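PDB 6PXS: FAD dependent oxidoreductase from Chelativorans sp. BNC1, which is an iminodiacetate oxidase, an FAD-dependent flavoprotein of the DadA oxidoreductase family that probably oxidises its substrate by way of the bound flavin. Local coordinates for residues G225-L230 against E301-F306. Residues are numbered along the deposited sequence; the frame is centred on the assembly and turned at random.
Sequences GQIIHL and ETRVGF. With FAD (flavin-adenine dinucleotide), chain E.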
loop_
_atom_site.group_PDB
_atom_site.type_symbol
_atom_site.label_atom_id
_atom_site.label_comp_id
_atom_site.label_asym_id
_atom_site.label_seq_id
_atom_site.Cartn_x
_atom_site.Cartn_y
_atom_site.Cartn_z
ATOM N N GLY A 225 -5.712 -17.804 5.632
ATOM C CA GLY A 225 -7.049 -17.250 5.659
ATOM C C GLY A 225 -7.105 -15.844 5.101
ATOM O O GLY A 225 -6.371 -14.961 5.554
ATOM N N GLN A 226 -7.971 -15.620 4.117
ATOM C CA GLN A 226 -8.158 -14.305 3.518
ATOM C C GLN A 226 -9.461 -13.706 4.030
ATOM O O GLN A 226 -10.498 -14.375 4.028
ATOM C CB GLN A 226 -8.176 -14.400 1.992
ATOM C CG GLN A 226 -6.996 -15.159 1.411
ATOM C CD GLN A 226 -6.999 -15.180 -0.103
ATOM O OE1 GLN A 226 -7.399 -14.213 -0.750
ATOM N NE2 GLN A 226 -6.555 -16.291 -0.678
ATOM N N ILE A 227 -9.405 -12.449 4.462
ATOM C CA ILE A 227 -10.539 -11.772 5.079
ATOM C C ILE A 227 -10.690 -10.404 4.430
ATOM O O ILE A 227 -9.700 -9.688 4.245
ATOM C CB ILE A 227 -10.357 -11.648 6.604
ATOM C CG1 ILE A 227 -11.599 -11.035 7.252
ATOM C CG2 ILE A 227 -9.121 -10.823 6.933
ATOM C CD1 ILE A 227 -11.605 -11.149 8.765
ATOM N N ILE A 228 -11.925 -10.043 4.084
ATOM C CA ILE A 228 -12.211 -8.826 3.331
ATOM C C ILE A 228 -12.755 -7.761 4.272
ATOM O O ILE A 228 -13.551 -8.055 5.172
ATOM C CB ILE A 228 -13.204 -9.107 2.186
ATOM C CG1 ILE A 228 -12.553 -10.012 1.139
ATOM C CG2 ILE A 228 -13.674 -7.799 1.561
ATOM C CD1 ILE A 228 -13.487 -10.457 0.044
ATOM N N HIS A 229 -12.334 -6.518 4.052
ATOM C CA HIS A 229 -12.798 -5.368 4.819
ATOM C C HIS A 229 -13.527 -4.420 3.880
ATOM O O HIS A 229 -12.962 -3.985 2.872
ATOM C CB HIS A 229 -11.628 -4.659 5.505
ATOM C CG HIS A 229 -11.033 -5.435 6.636
ATOM N ND1 HIS A 229 -10.965 -4.943 7.921
ATOM C CD2 HIS A 229 -10.488 -6.674 6.679
ATOM C CE1 HIS A 229 -10.399 -5.842 8.707
ATOM N NE2 HIS A 229 -10.101 -6.902 7.977
ATOM N N LEU A 230 -14.774 -4.102 4.213
ATOM C CA LEU A 230 -15.616 -3.233 3.406
ATOM C C LEU A 230 -15.841 -1.907 4.117
ATOM O O LEU A 230 -15.601 -1.770 5.318
ATOM C CB LEU A 230 -16.965 -3.895 3.112
ATOM C CG LEU A 230 -16.903 -5.296 2.506
ATOM C CD1 LEU A 230 -18.306 -5.838 2.314
ATOM C CD2 LEU A 230 -16.150 -5.293 1.190
ATOM N N GLU A 301 -9.526 -3.234 1.667
ATOM C CA GLU A 301 -8.358 -4.103 1.742
ATOM C C GLU A 301 -8.809 -5.543 1.930
ATOM O O GLU A 301 -9.983 -5.824 2.186
ATOM C CB GLU A 301 -7.415 -3.684 2.876
ATOM C CG GLU A 301 -8.049 -3.682 4.262
ATOM C CD GLU A 301 -7.016 -3.671 5.377
ATOM O OE1 GLU A 301 -5.875 -4.119 5.136
ATOM O OE2 GLU A 301 -7.344 -3.212 6.494
ATOM N N THR A 302 -7.847 -6.455 1.796
ATOM C CA THR A 302 -8.056 -7.878 2.049
ATOM C C THR A 302 -6.826 -8.397 2.781
ATOM O O THR A 302 -5.738 -8.454 2.200
ATOM C CB THR A 302 -8.282 -8.650 0.750
ATOM O OG1 THR A 302 -9.483 -8.188 0.120
ATOM C CG2 THR A 302 -8.394 -10.145 1.023
ATOM N N ARG A 303 -6.997 -8.773 4.042
ATOM C CA ARG A 303 -5.881 -9.213 4.865
ATOM C C ARG A 303 -5.659 -10.713 4.717
ATOM O O ARG A 303 -6.544 -11.463 4.297
ATOM C CB ARG A 303 -6.124 -8.861 6.331
ATOM C CG ARG A 303 -6.347 -7.380 6.569
ATOM C CD ARG A 303 -6.517 -7.074 8.041
ATOM N NE ARG A 303 -6.906 -5.685 8.261
ATOM C CZ ARG A 303 -7.222 -5.176 9.447
ATOM N NH1 ARG A 303 -7.197 -5.942 10.528
ATOM N NH2 ARG A 303 -7.569 -3.901 9.550
ATOM N N VAL A 304 -4.449 -11.144 5.066
ATOM C CA VAL A 304 -4.066 -12.547 5.021
ATOM C C VAL A 304 -3.454 -12.924 6.361
ATOM O O VAL A 304 -2.657 -12.166 6.928
ATOM C CB VAL A 304 -3.077 -12.841 3.875
ATOM C CG1 VAL A 304 -2.607 -14.290 3.940
ATOM C CG2 VAL A 304 -3.719 -12.538 2.531
ATOM N N GLY A 305 -3.828 -14.095 6.865
ATOM C CA GLY A 305 -3.309 -14.577 8.126
ATOM C C GLY A 305 -3.191 -16.084 8.146
ATOM O O GLY A 305 -4.026 -16.784 7.564
ATOM N N PHE A 306 -2.158 -16.598 8.808
ATOM C CA PHE A 306 -1.933 -18.034 8.926
ATOM C C PHE A 306 -2.361 -18.471 10.323
ATOM O O PHE A 306 -1.691 -18.158 11.313
ATOM C CB PHE A 306 -0.468 -18.378 8.665
ATOM C CG PHE A 306 0.059 -17.848 7.357
ATOM C CD1 PHE A 306 -0.462 -18.292 6.152
ATOM C CD2 PHE A 306 1.087 -16.920 7.334
ATOM C CE1 PHE A 306 0.027 -17.809 4.949
ATOM C CE2 PHE A 306 1.580 -16.436 6.134
ATOM C CZ PHE A 306 1.050 -16.880 4.944
HETATM P PA FAD E . 0.281 -15.119 15.943
HETATM O O1A FAD E . 0.610 -15.436 14.532
HETATM O O2A FAD E . -0.676 -13.936 16.114
HETATM O O5B FAD E . 1.571 -14.874 16.802
HETATM C C5B FAD E . 2.837 -15.464 16.440
HETATM C C4B FAD E . 3.913 -14.419 16.587
HETATM O O4B FAD E . 5.169 -15.059 16.916
HETATM C C3B FAD E . 4.173 -13.589 15.329
HETATM O O3B FAD E . 4.393 -12.226 15.669
HETATM C C2B FAD E . 5.433 -14.237 14.751
HETATM O O2B FAD E . 6.192 -13.332 13.958
HETATM C C1B FAD E . 6.169 -14.599 16.036
HETATM N N9A FAD E . 7.176 -15.645 15.884
HETATM C C8A FAD E . 6.994 -16.910 15.393
HETATM N N7A FAD E . 8.087 -17.635 15.370
HETATM C C5A FAD E . 9.056 -16.785 15.881
HETATM C C6A FAD E . 10.433 -16.949 16.120
HETATM N N6A FAD E . 11.104 -18.076 15.863
HETATM N N1A FAD E . 11.109 -15.900 16.638
HETATM C C2A FAD E . 10.449 -14.769 16.897
HETATM N N3A FAD E . 9.154 -14.501 16.713
HETATM C C4A FAD E . 8.509 -15.555 16.200
HETATM N N1 FAD E . -10.261 -16.037 16.164
HETATM C C2 FAD E . -11.415 -15.724 16.822
HETATM O O2 FAD E . -11.572 -15.993 18.018
HETATM N N3 FAD E . -12.441 -15.086 16.147
HETATM C C4 FAD E . -12.428 -14.717 14.818
HETATM O O4 FAD E . -13.403 -14.154 14.324
HETATM C C4X FAD E . -11.199 -15.056 14.125
HETATM N N5 FAD E . -11.100 -14.744 12.864
HETATM C C5X FAD E . -9.926 -15.067 12.202
HETATM C C6 FAD E . -9.806 -14.739 10.853
HETATM C C7 FAD E . -8.646 -15.037 10.143
HETATM C C7M FAD E . -8.553 -14.668 8.687
HETATM C C8 FAD E . -7.584 -15.685 10.792
HETATM C C8M FAD E . -6.317 -16.024 10.051
HETATM C C9 FAD E . -7.702 -16.012 12.140
HETATM C C9A FAD E . -8.860 -15.710 12.848
HETATM N N10 FAD E . -9.007 -16.027 14.214
HETATM C C10 FAD E . -10.169 -15.718 14.884
HETATM C "C1'" FAD E . -7.932 -16.716 14.947
HETATM C "C2'" FAD E . -6.912 -15.760 15.563
HETATM O "O2'" FAD E . -6.644 -14.678 14.671
HETATM C "C3'" FAD E . -5.613 -16.522 15.828
HETATM O "O3'" FAD E . -5.925 -17.804 16.360
HETATM C "C4'" FAD E . -4.655 -15.824 16.794
HETATM O "O4'" FAD E . -4.348 -14.526 16.286
HETATM C "C5'" FAD E . -3.384 -16.624 16.990
HETATM O "O5'" FAD E . -2.478 -15.878 17.828
HETATM P P FAD E . -1.016 -16.393 18.099
HETATM O O1P FAD E . -1.082 -17.854 18.554
HETATM O O2P FAD E . -0.261 -15.481 18.996
HETATM O O3P FAD E . -0.379 -16.379 16.642
#
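R303 runs beside I227 and then crosses H229 at about a right angle. R303 CB lies 3.6 Å from I227 CG2, the two side chains leaving the sheet in the same direction. Beyond CG, anti to the carbonyl carbon (chi1 -58°), the chain is extended as far as NE, and R303 CD passes H229 NE2 at 3.6 Å. The imidazole tip then reaches one face of the guanidinium, H229 CE1 standing over its centre, 3.3 Å from R303 CZ, with the planes 22° apart; H229 NE2 and R303 NE are close but not hydrogen-bonded. NE and NH2 both turn to E301, gripping OE2 side-on in a salt bridge, with R303 NE 3.1 Å from E301 OE2. That oxygen lies in the guanidinium plane, so the double grip should fix the rotation of the guanidinium against the tip of the histidine, while NH1 reaches the carbonyl of L39 weakly. Underneath, the strands run antiparallel: I227 and R303 form a hydrogen-bonded pair, R303 N to I227 O being 2.9 Å. On the other face, I228 CG1 meets T302 OG1, which is hydrogen-bonded to H299. Further along this ladder, the flavin methyls C7M and C8M approach the backbone of G225 and G305, G305 O lying 3.5 Å from FAD C8M. This is an antiparallel pair, strands 220-231 and 298-310 of a four-stranded sheet, bordering the FAD pocket in a DAO-family flavoprotein.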